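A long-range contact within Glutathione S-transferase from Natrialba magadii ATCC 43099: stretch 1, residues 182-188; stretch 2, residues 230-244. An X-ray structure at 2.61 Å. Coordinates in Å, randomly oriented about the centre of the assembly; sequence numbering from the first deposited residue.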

ATOM      1  N   GLN A 182     -26.032   1.494  18.497  1.00 29.60           N
ATOM      2  CA  GLN A 182     -25.598   2.792  17.996  1.00 31.01           C
ATOM      3  C   GLN A 182     -24.201   2.717  17.389  1.00 31.78           C
ATOM      4  O   GLN A 182     -23.965   3.223  16.291  1.00 33.82           O
ATOM      5  CB  GLN A 182     -25.620   3.835  19.115  1.00 28.77           C
ATOM      6  CG  GLN A 182     -25.333   5.251  18.640  1.00 26.51           C
ATOM      7  CD  GLN A 182     -24.992   6.193  19.779  1.00 38.05           C
ATOM      8  OE1 GLN A 182     -23.940   6.069  20.409  1.00 38.09           O
ATOM      9  NE2 GLN A 182     -25.880   7.143  20.048  1.00 35.25           N
ATOM     10  N   ILE A 183     -23.279   2.088  18.112  1.00 26.25           N
ATOM     11  CA  ILE A 183     -21.892   1.985  17.672  1.00 21.75           C
ATOM     12  C   ILE A 183     -21.776   1.190  16.374  1.00 23.71           C
ATOM     13  O   ILE A 183     -21.040   1.574  15.464  1.00 28.69           O
ATOM     14  CB  ILE A 183     -21.006   1.332  18.752  1.00 20.20           C
ATOM     15  CG1 ILE A 183     -21.000   2.186  20.019  1.00 22.74           C
ATOM     16  CG2 ILE A 183     -19.585   1.148  18.244  1.00 19.23           C
ATOM     17  CD1 ILE A 183     -20.145   1.624  21.125  1.00 19.99           C
ATOM     18  N   ILE A 184     -22.511   0.083  16.297  1.00 25.72           N
ATOM     19  CA  ILE A 184     -22.532  -0.749  15.097  1.00 25.79           C
ATOM     20  C   ILE A 184     -22.981   0.057  13.880  1.00 28.20           C
ATOM     21  O   ILE A 184     -22.403  -0.056  12.799  1.00 28.20           O
ATOM     22  CB  ILE A 184     -23.460  -1.970  15.272  1.00 20.52           C
ATOM     23  CG1 ILE A 184     -22.917  -2.904  16.354  1.00 25.50           C
ATOM     24  CG2 ILE A 184     -23.617  -2.724  13.960  1.00 13.65           C
ATOM     25  CD1 ILE A 184     -23.887  -3.991  16.766  1.00 32.39           C
ATOM     26  N   ASP A 185     -24.004   0.884  14.069  1.00 27.19           N
ATOM     27  CA  ASP A 185     -24.537   1.699  12.985  1.00 30.53           C
ATOM     28  C   ASP A 185     -23.558   2.792  12.568  1.00 29.90           C
ATOM     29  O   ASP A 185     -23.432   3.102  11.383  1.00 30.14           O
ATOM     30  CB  ASP A 185     -25.874   2.320  13.395  1.00 32.64           C
ATOM     31  CG  ASP A 185     -26.719   2.724  12.202  1.00 48.69           C
ATOM     32  OD1 ASP A 185     -27.533   1.893  11.742  1.00 52.80           O
ATOM     33  OD2 ASP A 185     -26.571   3.869  11.724  1.00 45.53           O
ATOM     34  N   ASN A 186     -22.861   3.371  13.542  1.00 32.86           N
ATOM     35  CA  ASN A 186     -21.945   4.472  13.272  1.00 28.24           C
ATOM     36  C   ASN A 186     -20.724   4.010  12.482  1.00 32.41           C
ATOM     37  O   ASN A 186     -20.483   4.488  11.376  1.00 29.27           O
ATOM     38  CB  ASN A 186     -21.507   5.138  14.581  1.00 33.46           C
ATOM     39  CG  ASN A 186     -20.719   6.426  14.359  1.00 53.63           C
ATOM     40  OD1 ASN A 186     -20.262   6.716  13.251  1.00 62.19           O
ATOM     41  ND2 ASN A 186     -20.549   7.201  15.426  1.00 45.03           N
ATOM     42  N   ILE A 187     -19.966   3.073  13.046  1.00 36.00           N
ATOM     43  CA  ILE A 187     -18.720   2.611  12.433  1.00 28.62           C
ATOM     44  C   ILE A 187     -18.932   1.898  11.099  1.00 28.45           C
ATOM     45  O   ILE A 187     -17.971   1.579  10.397  1.00 28.65           O
ATOM     46  CB  ILE A 187     -17.961   1.647  13.367  1.00 27.35           C
ATOM     47  CG1 ILE A 187     -18.652   0.281  13.398  1.00 23.86           C
ATOM     48  CG2 ILE A 187     -17.845   2.232  14.765  1.00 27.59           C
ATOM     49  CD1 ILE A 187     -17.704  -0.880  13.629  1.00 18.03           C
ATOM     50  N   TYR A 188     -20.191   1.647  10.758  1.00 28.60           N
ATOM     51  CA  TYR A 188     -20.535   0.859   9.583  1.00 29.44           C
ATOM     52  C   TYR A 188     -20.034   1.464   8.274  1.00 30.67           C
ATOM     53  O   TYR A 188     -19.410   0.777   7.466  1.00 27.17           O
ATOM     54  CB  TYR A 188     -22.050   0.667   9.512  1.00 24.60           C
ATOM     55  CG  TYR A 188     -22.497  -0.153   8.328  1.00 25.26           C
ATOM     56  CD1 TYR A 188     -22.245  -1.516   8.272  1.00 31.11           C
ATOM     57  CD2 TYR A 188     -23.173   0.434   7.268  1.00 29.98           C
ATOM     58  CE1 TYR A 188     -22.649  -2.271   7.195  1.00 37.47           C
ATOM     59  CE2 TYR A 188     -23.583  -0.315   6.185  1.00 29.52           C
ATOM     60  CZ  TYR A 188     -23.318  -1.668   6.155  1.00 38.50           C
ATOM     61  OH  TYR A 188     -23.721  -2.427   5.084  1.00 52.59           O
ATOM     62  N   TYR A 230     -13.754  -1.362  26.399  1.00 31.61           N
ATOM     63  CA  TYR A 230     -14.416  -1.744  25.159  1.00 29.63           C
ATOM     64  C   TYR A 230     -15.223  -0.584  24.581  1.00 34.68           C
ATOM     65  O   TYR A 230     -15.328   0.477  25.198  1.00 32.23           O
ATOM     66  CB  TYR A 230     -15.310  -2.962  25.392  1.00 31.42           C
ATOM     67  CG  TYR A 230     -14.564  -4.152  25.959  1.00 35.02           C
ATOM     68  CD1 TYR A 230     -13.565  -4.782  25.228  1.00 30.05           C
ATOM     69  CD2 TYR A 230     -14.856  -4.640  27.226  1.00 31.59           C
ATOM     70  CE1 TYR A 230     -12.878  -5.866  25.744  1.00 32.05           C
ATOM     71  CE2 TYR A 230     -14.176  -5.724  27.749  1.00 27.38           C
ATOM     72  CZ  TYR A 230     -13.187  -6.334  27.004  1.00 35.81           C
ATOM     73  OH  TYR A 230     -12.508  -7.414  27.521  1.00 19.73           O
ATOM     74  N   LEU A 231     -15.779  -0.790  23.390  1.00 31.55           N
ATOM     75  CA  LEU A 231     -16.490   0.268  22.676  1.00 29.76           C
ATOM     76  C   LEU A 231     -17.720   0.751  23.437  1.00 30.73           C
ATOM     77  O   LEU A 231     -17.937   1.955  23.578  1.00 26.57           O
ATOM     78  CB  LEU A 231     -16.891  -0.213  21.280  1.00 24.20           C
ATOM     79  CG  LEU A 231     -15.730  -0.440  20.311  1.00 22.24           C
ATOM     80  CD1 LEU A 231     -16.239  -0.928  18.965  1.00 21.57           C
ATOM     81  CD2 LEU A 231     -14.916   0.832  20.150  1.00 21.58           C
ATOM     82  N   ALA A 232     -18.523  -0.188  23.928  1.00 27.90           N
ATOM     83  CA  ALA A 232     -19.673   0.159  24.754  1.00 26.65           C
ATOM     84  C   ALA A 232     -19.235   0.354  26.201  1.00 29.63           C
ATOM     85  O   ALA A 232     -20.057   0.594  27.085  1.00 28.61           O
ATOM     86  CB  ALA A 232     -20.749  -0.910  24.658  1.00 29.55           C
ATOM     87  N   GLY A 233     -17.931   0.240  26.435  1.00 29.38           N
ATOM     88  CA  GLY A 233     -17.359   0.537  27.733  1.00 31.55           C
ATOM     89  C   GLY A 233     -16.958  -0.673  28.552  1.00 36.01           C
ATOM     90  O   GLY A 233     -15.918  -1.289  28.315  1.00 36.46           O
ATOM     91  N   ASP A 234     -17.800  -1.013  29.521  1.00 40.33           N
ATOM     92  CA  ASP A 234     -17.469  -2.008  30.534  1.00 40.09           C
ATOM     93  C   ASP A 234     -17.420  -3.441  30.010  1.00 37.37           C
ATOM     94  O   ASP A 234     -16.672  -4.270  30.530  1.00 31.32           O
ATOM     95  CB  ASP A 234     -18.480  -1.921  31.681  1.00 44.64           C
ATOM     96  CG  ASP A 234     -17.992  -2.604  32.942  1.00 51.23           C
ATOM     97  OD1 ASP A 234     -16.773  -2.557  33.212  1.00 71.91           O
ATOM     98  OD2 ASP A 234     -18.828  -3.186  33.667  1.00 51.98           O
ATOM     99  N   ARG A 235     -18.214  -3.739  28.987  1.00 39.91           N
ATOM    100  CA  ARG A 235     -18.395  -5.125  28.565  1.00 31.19           C
ATOM    101  C   ARG A 235     -18.130  -5.379  27.083  1.00 33.42           C
ATOM    102  O   ARG A 235     -18.300  -4.495  26.244  1.00 34.13           O
ATOM    103  CB  ARG A 235     -19.815  -5.585  28.903  1.00 38.91           C
ATOM    104  CG  ARG A 235     -20.219  -5.352  30.347  1.00 40.27           C
ATOM    105  CD  ARG A 235     -21.362  -6.269  30.723  1.00 48.31           C
ATOM    106  NE  ARG A 235     -21.023  -7.660  30.450  1.00 41.44           N
ATOM    107  CZ  ARG A 235     -21.898  -8.659  30.456  1.00 51.84           C
ATOM    108  NH1 ARG A 235     -21.496  -9.895  30.195  1.00 52.55           N
ATOM    109  NH2 ARG A 235     -23.175  -8.420  30.718  1.00 45.95           N
ATOM    110  N   LEU A 236     -17.716  -6.606  26.779  1.00 33.64           N
ATOM    111  CA  LEU A 236     -17.510  -7.050  25.406  1.00 34.06           C
ATOM    112  C   LEU A 236     -18.849  -7.269  24.709  1.00 29.76           C
ATOM    113  O   LEU A 236     -19.692  -8.017  25.201  1.00 35.99           O
ATOM    114  CB  LEU A 236     -16.687  -8.341  25.381  1.00 38.45           C
ATOM    115  CG  LEU A 236     -16.119  -8.784  24.033  1.00 30.02           C
ATOM    116  CD1 LEU A 236     -14.975  -7.878  23.620  1.00 27.07           C
ATOM    117  CD2 LEU A 236     -15.664 -10.235  24.092  1.00 35.40           C
ATOM    118  N   THR A 237     -19.046  -6.615  23.568  1.00 25.55           N
ATOM    119  CA  THR A 237     -20.316  -6.703  22.852  1.00 27.45           C
ATOM    120  C   THR A 237     -20.127  -6.958  21.358  1.00 26.22           C
ATOM    121  O   THR A 237     -19.003  -7.094  20.878  1.00 27.12           O
ATOM    122  CB  THR A 237     -21.147  -5.416  23.024  1.00 29.75           C
ATOM    123  OG1 THR A 237     -20.431  -4.303  22.475  1.00 27.94           O
ATOM    124  CG2 THR A 237     -21.440  -5.153  24.496  1.00 31.86           C
ATOM    125  N   GLU A 238     -21.243  -7.020  20.634  1.00 28.34           N
ATOM    126  CA  GLU A 238     -21.225  -7.184  19.184  1.00 25.38           C
ATOM    127  C   GLU A 238     -20.522  -6.017  18.504  1.00 29.11           C
ATOM    128  O   GLU A 238     -19.951  -6.168  17.425  1.00 28.63           O
ATOM    129  CB  GLU A 238     -22.645  -7.310  18.634  1.00 26.99           C
ATOM    130  CG  GLU A 238     -23.431  -8.503  19.144  1.00 22.13           C
ATOM    131  CD  GLU A 238     -24.783  -8.629  18.466  1.00 29.96           C
ATOM    132  OE1 GLU A 238     -25.048  -7.852  17.524  1.00 30.02           O
ATOM    133  OE2 GLU A 238     -25.580  -9.500  18.871  1.00 29.66           O
ATOM    134  N   ALA A 239     -20.581  -4.851  19.142  1.00 29.87           N
ATOM    135  CA  ALA A 239     -19.956  -3.644  18.616  1.00 28.70           C
ATOM    136  C   ALA A 239     -18.455  -3.839  18.443  1.00 26.78           C
ATOM    137  O   ALA A 239     -17.856  -3.322  17.500  1.00 30.80           O
ATOM    138  CB  ALA A 239     -20.234  -2.463  19.532  1.00 26.05           C
ATOM    139  N   ASP A 240     -17.855  -4.594  19.357  1.00 26.40           N
ATOM    140  CA  ASP A 240     -16.425  -4.870  19.301  1.00 26.03           C
ATOM    141  C   ASP A 240     -16.095  -5.866  18.194  1.00 19.76           C
ATOM    142  O   ASP A 240     -15.036  -5.785  17.575  1.00 25.59           O
ATOM    143  CB  ASP A 240     -15.929  -5.400  20.648  1.00 24.11           C
ATOM    144  CG  ASP A 240     -16.280  -4.478  21.800  1.00 29.86           C
ATOM    145  OD1 ASP A 240     -17.377  -4.635  22.375  1.00 27.26           O
ATOM    146  OD2 ASP A 240     -15.462  -3.592  22.124  1.00 31.48           O
ATOM    147  N   ILE A 241     -17.007  -6.803  17.951  1.00 22.07           N
ATOM    148  CA  ILE A 241     -16.810  -7.817  16.921  1.00 20.26           C
ATOM    149  C   ILE A 241     -16.821  -7.190  15.527  1.00 19.15           C
ATOM    150  O   ILE A 241     -16.032  -7.569  14.660  1.00 19.55           O
ATOM    151  CB  ILE A 241     -17.889  -8.917  17.001  1.00 16.45           C
ATOM    152  CG1 ILE A 241     -17.878  -9.568  18.386  1.00 20.10           C
ATOM    153  CG2 ILE A 241     -17.671  -9.967  15.920  1.00 16.62           C
ATOM    154  CD1 ILE A 241     -18.795 -10.763  18.509  1.00 23.69           C
ATOM    155  N   ALA A 242     -17.712  -6.225  15.322  1.00 20.34           N
ATOM    156  CA  ALA A 242     -17.790  -5.508  14.056  1.00 22.88           C
ATOM    157  C   ALA A 242     -16.499  -4.739  13.790  1.00 17.87           C
ATOM    158  O   ALA A 242     -15.960  -4.771  12.684  1.00 18.33           O
ATOM    159  CB  ALA A 242     -18.982  -4.564  14.053  1.00 18.82           C
ATOM    160  N   MET A 243     -16.006  -4.056  14.819  1.00 15.99           N
ATOM    161  CA  MET A 243     -14.775  -3.281  14.719  1.00 17.29           C
ATOM    162  C   MET A 243     -13.554  -4.178  14.522  1.00 17.72           C
ATOM    163  O   MET A 243     -12.660  -3.863  13.736  1.00 14.72           O
ATOM    164  CB  MET A 243     -14.591  -2.420  15.972  1.00 13.94           C
ATOM    165  CG  MET A 243     -13.364  -1.521  15.946  1.00 18.34           C
ATOM    166  SD  MET A 243     -13.516  -0.161  14.776  1.00 20.67           S
ATOM    167  CE  MET A 243     -13.714   1.223  15.896  1.00 15.66           C
ATOM    168  N   PHE A 244     -13.535  -5.298  15.239  1.00 20.18           N
ATOM    169  CA  PHE A 244     -12.387  -6.201  15.255  1.00 15.15           C
ATOM    170  C   PHE A 244     -12.061  -6.800  13.889  1.00 16.94           C
ATOM    171  O   PHE A 244     -10.896  -6.868  13.502  1.00 19.83           O
ATOM    172  CB  PHE A 244     -12.626  -7.328  16.265  1.00 20.41           C
ATOM    173  CG  PHE A 244     -11.650  -8.465  16.152  1.00 19.86           C
ATOM    174  CD1 PHE A 244     -10.376  -8.359  16.685  1.00 19.65           C
ATOM    175  CD2 PHE A 244     -12.014  -9.647  15.529  1.00 14.49           C
ATOM    176  CE1 PHE A 244      -9.480  -9.405  16.583  1.00 20.72           C
ATOM    177  CE2 PHE A 244     -11.121 -10.696  15.424  1.00 24.15           C
ATOM    178  CZ  PHE A 244      -9.854 -10.575  15.952  1.00 23.20           C
TER

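What does the loop at the start of stretch 2 offer to the helix of stretch 1? It offers a mixed surface of aliphatic carbon and backbone. The CA-to-CB bond of L231 points toward stretch 1, and L231 CB lies 3.7 Å from I183 CD1. I183 CD1 also meets backbone, at 3.3 Å from L231 O and 3.7 Å from A232 N. The CA-to-CB bond of I183 points toward stretch 2, and with chi1 m and chi2 t its CD1 lies against the loop.

How is the loop held where it leaves the contact? The residues from G233 to T237 make no contact with stretch 1. G233 adopts phi 105° and psi -102°, where a CB would jam against the preceding carbonyl. D240 ties two points of the loop to the helix: L231 N donates to D240 OD2 at 3.1 Å, and T237 N donates to D240 OD1 at 2.9 Å. T237 is the N-cap, its OG1 accepting a weak bond from A239 N at 3.4 Å.

Why can the helices come so close at A239? Their axes run nearly parallel, at 19°, and approach to 8.9 Å, while the CA atoms of I184 and A239 are 5.2 Å apart. The aliphatic part of E238 serves first, E238 CB lying 4.0 Å from I184 CD1, while its carboxylate is hydrogen-bonded elsewhere in the structure. Alanine's lone methyl takes little room: I183 CG2 packs 3.9 Å from A239 CB, and I184 CG1 lies 3.8 Å from A239 CA.

What closes the contact one turn on? The CA-to-CB bond of I187 points toward stretch 2, and I187 CD1 sits 3.9 Å from A242 CB and 3.8 Å from M243 N. A242 is again small, and its CA-to-CB bond points toward stretch 1. I183, I184 and I187 are buried, as are L231, A239 and A242, so hydrocarbon side chains suit these places. No hydrogen bond crosses between the stretches; aliphatic packing, with 382 Å² buried in total, joins them.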